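PDB 3E6Z: cation efflux system protein cusF from Escherichia coli, which carries copper in the periplasm as a metallochaperone, binding one copper per polypeptide, and forms part of a cation efflux system that confers copper and silver resistance. Local coordinates for residues T44-P47 with Q48-M51. The protein carries 1 engineered substitution. Numbering follows the deposited sequence.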
ATOM      1  N   THR A  44      -0.507   4.840  -4.507  1.00  9.26           N
ATOM      2  CA  THR A  44      -1.267   5.381  -5.627  1.00  9.30           C
ATOM      3  C   THR A  44      -2.338   4.429  -6.105  1.00  9.38           C
ATOM      4  O   THR A  44      -2.066   3.257  -6.359  1.00  9.61           O
ATOM      5  CB  THR A  44      -0.299   5.723  -6.782  1.00  9.70           C
ATOM      6  OG1 THR A  44       0.640   6.688  -6.348  1.00 10.67           O
ATOM      7  CG2 THR A  44      -1.036   6.274  -8.007  1.00 10.55           C
ATOM      8  N   ILE A  45      -3.572   4.937  -6.251  1.00  9.80           N
ATOM      9  CA  ILE A  45      -4.670   4.191  -6.820  1.00  9.93           C
ATOM     10  C   ILE A  45      -4.596   4.423  -8.331  1.00 10.17           C
ATOM     11  O   ILE A  45      -4.595   5.550  -8.823  1.00 11.12           O
ATOM     12  CB  ILE A  45      -6.029   4.736  -6.329  1.00 10.03           C
ATOM     13  CG1 ILE A  45      -6.111   4.763  -4.805  1.00 10.03           C
ATOM     14  CG2 ILE A  45      -7.168   3.943  -6.973  1.00 11.61           C
ATOM     15  CD1 ILE A  45      -7.293   5.598  -4.326  1.00 10.87           C
ATOM     16  N   THR A  46      -4.502   3.325  -9.075  1.00 10.37           N
ATOM     17  CA  THR A  46      -4.560   3.381 -10.553  1.00 10.89           C
ATOM     18  C   THR A  46      -5.862   2.724 -10.996  1.00 12.01           C
ATOM     19  O   THR A  46      -6.557   2.044 -10.234  1.00 11.95           O
ATOM     20  CB  THR A  46      -3.345   2.606 -11.159  1.00 10.70           C
ATOM     21  OG1 THR A  46      -3.648   1.243 -10.987  1.00 11.07           O
ATOM     22  CG2 THR A  46      -2.014   3.018 -10.538  1.00 11.50           C
ATOM     23  N   PRO A  47      -6.184   2.811 -12.297  1.00 13.07           N
ATOM     24  CA  PRO A  47      -7.381   2.110 -12.795  1.00 13.62           C
ATOM     25  C   PRO A  47      -7.266   0.582 -12.645  1.00 13.75           C
ATOM     26  O   PRO A  47      -8.312  -0.106 -12.674  1.00 15.50           O
ATOM     27  CB  PRO A  47      -7.511   2.581 -14.233  1.00 14.54           C
ATOM     28  CG  PRO A  47      -6.845   3.774 -14.287  1.00 14.57           C
ATOM     29  CD  PRO A  47      -5.657   3.702 -13.329  1.00 13.82           C
ATOM     30  N   GLN A  48      -6.032   0.040 -12.490  1.00 12.36           N
ATOM     31  CA  GLN A  48      -5.872  -1.393 -12.299  0.60 12.45           C
ATOM     32  C   GLN A  48      -5.912  -1.820 -10.854  1.00 12.34           C
ATOM     33  O   GLN A  48      -5.981  -3.012 -10.585  1.00 13.77           O
ATOM     34  CB  GLN A  48      -4.543  -1.855 -12.908  0.60 13.01           C
ATOM     35  CG  GLN A  48      -4.502  -1.728 -14.408  0.60 13.67           C
ATOM     36  CD  GLN A  48      -4.303  -0.226 -14.884  0.60 15.10           C
ATOM     37  OE1 GLN A  48      -3.727   0.636 -14.227  0.60 16.21           O
ATOM     38  NE2 GLN A  48      -4.714   0.004 -16.109  0.60 16.17           N
ATOM     39  N   THR A  49      -5.931  -0.893  -9.871  1.00 11.16           N
ATOM     40  CA  THR A  49      -6.018  -1.271  -8.486  1.00 11.21           C
ATOM     41  C   THR A  49      -7.390  -1.933  -8.234  1.00 11.88           C
ATOM     42  O   THR A  49      -8.450  -1.346  -8.618  1.00 13.25           O
ATOM     43  CB  THR A  49      -5.957  -0.009  -7.561  1.00 10.37           C
ATOM     44  OG1 THR A  49      -4.726   0.717  -7.836  1.00 10.17           O
ATOM     45  CG2 THR A  49      -6.036  -0.361  -6.070  1.00 10.69           C
ATOM     46  N   LYS A  50      -7.395  -3.074  -7.541  1.00 10.91           N
ATOM     47  CA  LYS A  50      -8.632  -3.652  -7.017  1.00 12.52           C
ATOM     48  C   LYS A  50      -8.905  -3.104  -5.628  1.00 12.33           C
ATOM     49  O   LYS A  50      -8.344  -3.508  -4.677  1.00 12.48           O
ATOM     50  CB  LYS A  50      -8.550  -5.188  -7.035  1.00 19.36           C
ATOM     51  CG  LYS A  50      -8.378  -5.685  -8.457  1.00 19.72           C
ATOM     52  CD  LYS A  50      -9.589  -5.365  -9.369  1.00 20.63           C
ATOM     53  CE  LYS A  50      -9.638  -6.145 -10.733  1.00 20.89           C
ATOM     54  NZ  LYS A  50      -9.001  -5.434 -11.896  1.00 21.90           N
ATOM     55  N   MET A  51      -9.735  -2.063  -5.643  1.00 13.00           N
ATOM     56  CA  MET A  51     -10.130  -1.396  -4.454  1.00 13.68           C
ATOM     57  C   MET A  51     -11.216  -2.158  -3.689  1.00 13.38           C
ATOM     58  O   MET A  51     -12.018  -2.874  -4.269  1.00 14.90           O
ATOM     59  CB  MET A  51     -10.738  -0.036  -4.841  1.00 14.64           C
ATOM     60  CG  MET A  51      -9.677   0.964  -5.254  1.00 14.65           C
ATOM     61  SD  MET A  51      -8.527   1.474  -3.924  1.00 14.71           S
ATOM     62  CE  MET A  51      -9.607   2.496  -3.002  1.00 15.18           C
TER
HETATM   63  O   HOH W   1      -9.118   1.282  -9.425  1.00 16.19           O
HETATM   64  O   HOH W   2     -10.226  -1.898 -10.678  1.00 30.55           O
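Thr46 and Thr49 grip each other across a type I beta turn, each offering its hydroxyl oxygen to the other's backbone N-H, one bond strong and the other weak. The stronger runs from Thr46 N to Thr49 OG1, 2.9 Å long and fairly straight at 163°. With chi1 at -57°, Thr49 carries OG1 beside its own backbone N and faces it back toward the start of the turn. The turn itself is closed by the hydrogen bond from Thr49 N to Thr46 O, 3.0 Å. In the reverse sense, Thr46 tucks its hydroxyl between its own backbone N and carbonyl carbon (chi1 75°), where OG1 accepts weak bonds from Gln48 N at 3.1 Å and from Thr49 N at 3.3 Å. The Gln48 N bond makes a weak ST turn, overlapping the type I beta turn. In one of its two conformers, the Gln48 side chain crosses Thr46 at about a right angle and folds back, bringing OE1 3.7 Å from Pro47 CD; this placement is therefore not unique. A water bridges Thr46 O and Thr49 O, donating to both, while a second joins Thr49 O to Pro47 O. Farther along, Met51 crosses Ile45 at about a right angle and brings CE to 4.1 Å from Ile45 CD1. The turn follows strand 39-44, which supplies two copper ligands, Met39 and Met41, in this OB-fold barrel. Thr49 OG1 also hydrogen-bonds Leu73 O, and backbone bonds from Thr44 and Lys50 join both limbs of the turn to strand 70-78, where Met51 rests on Ile76.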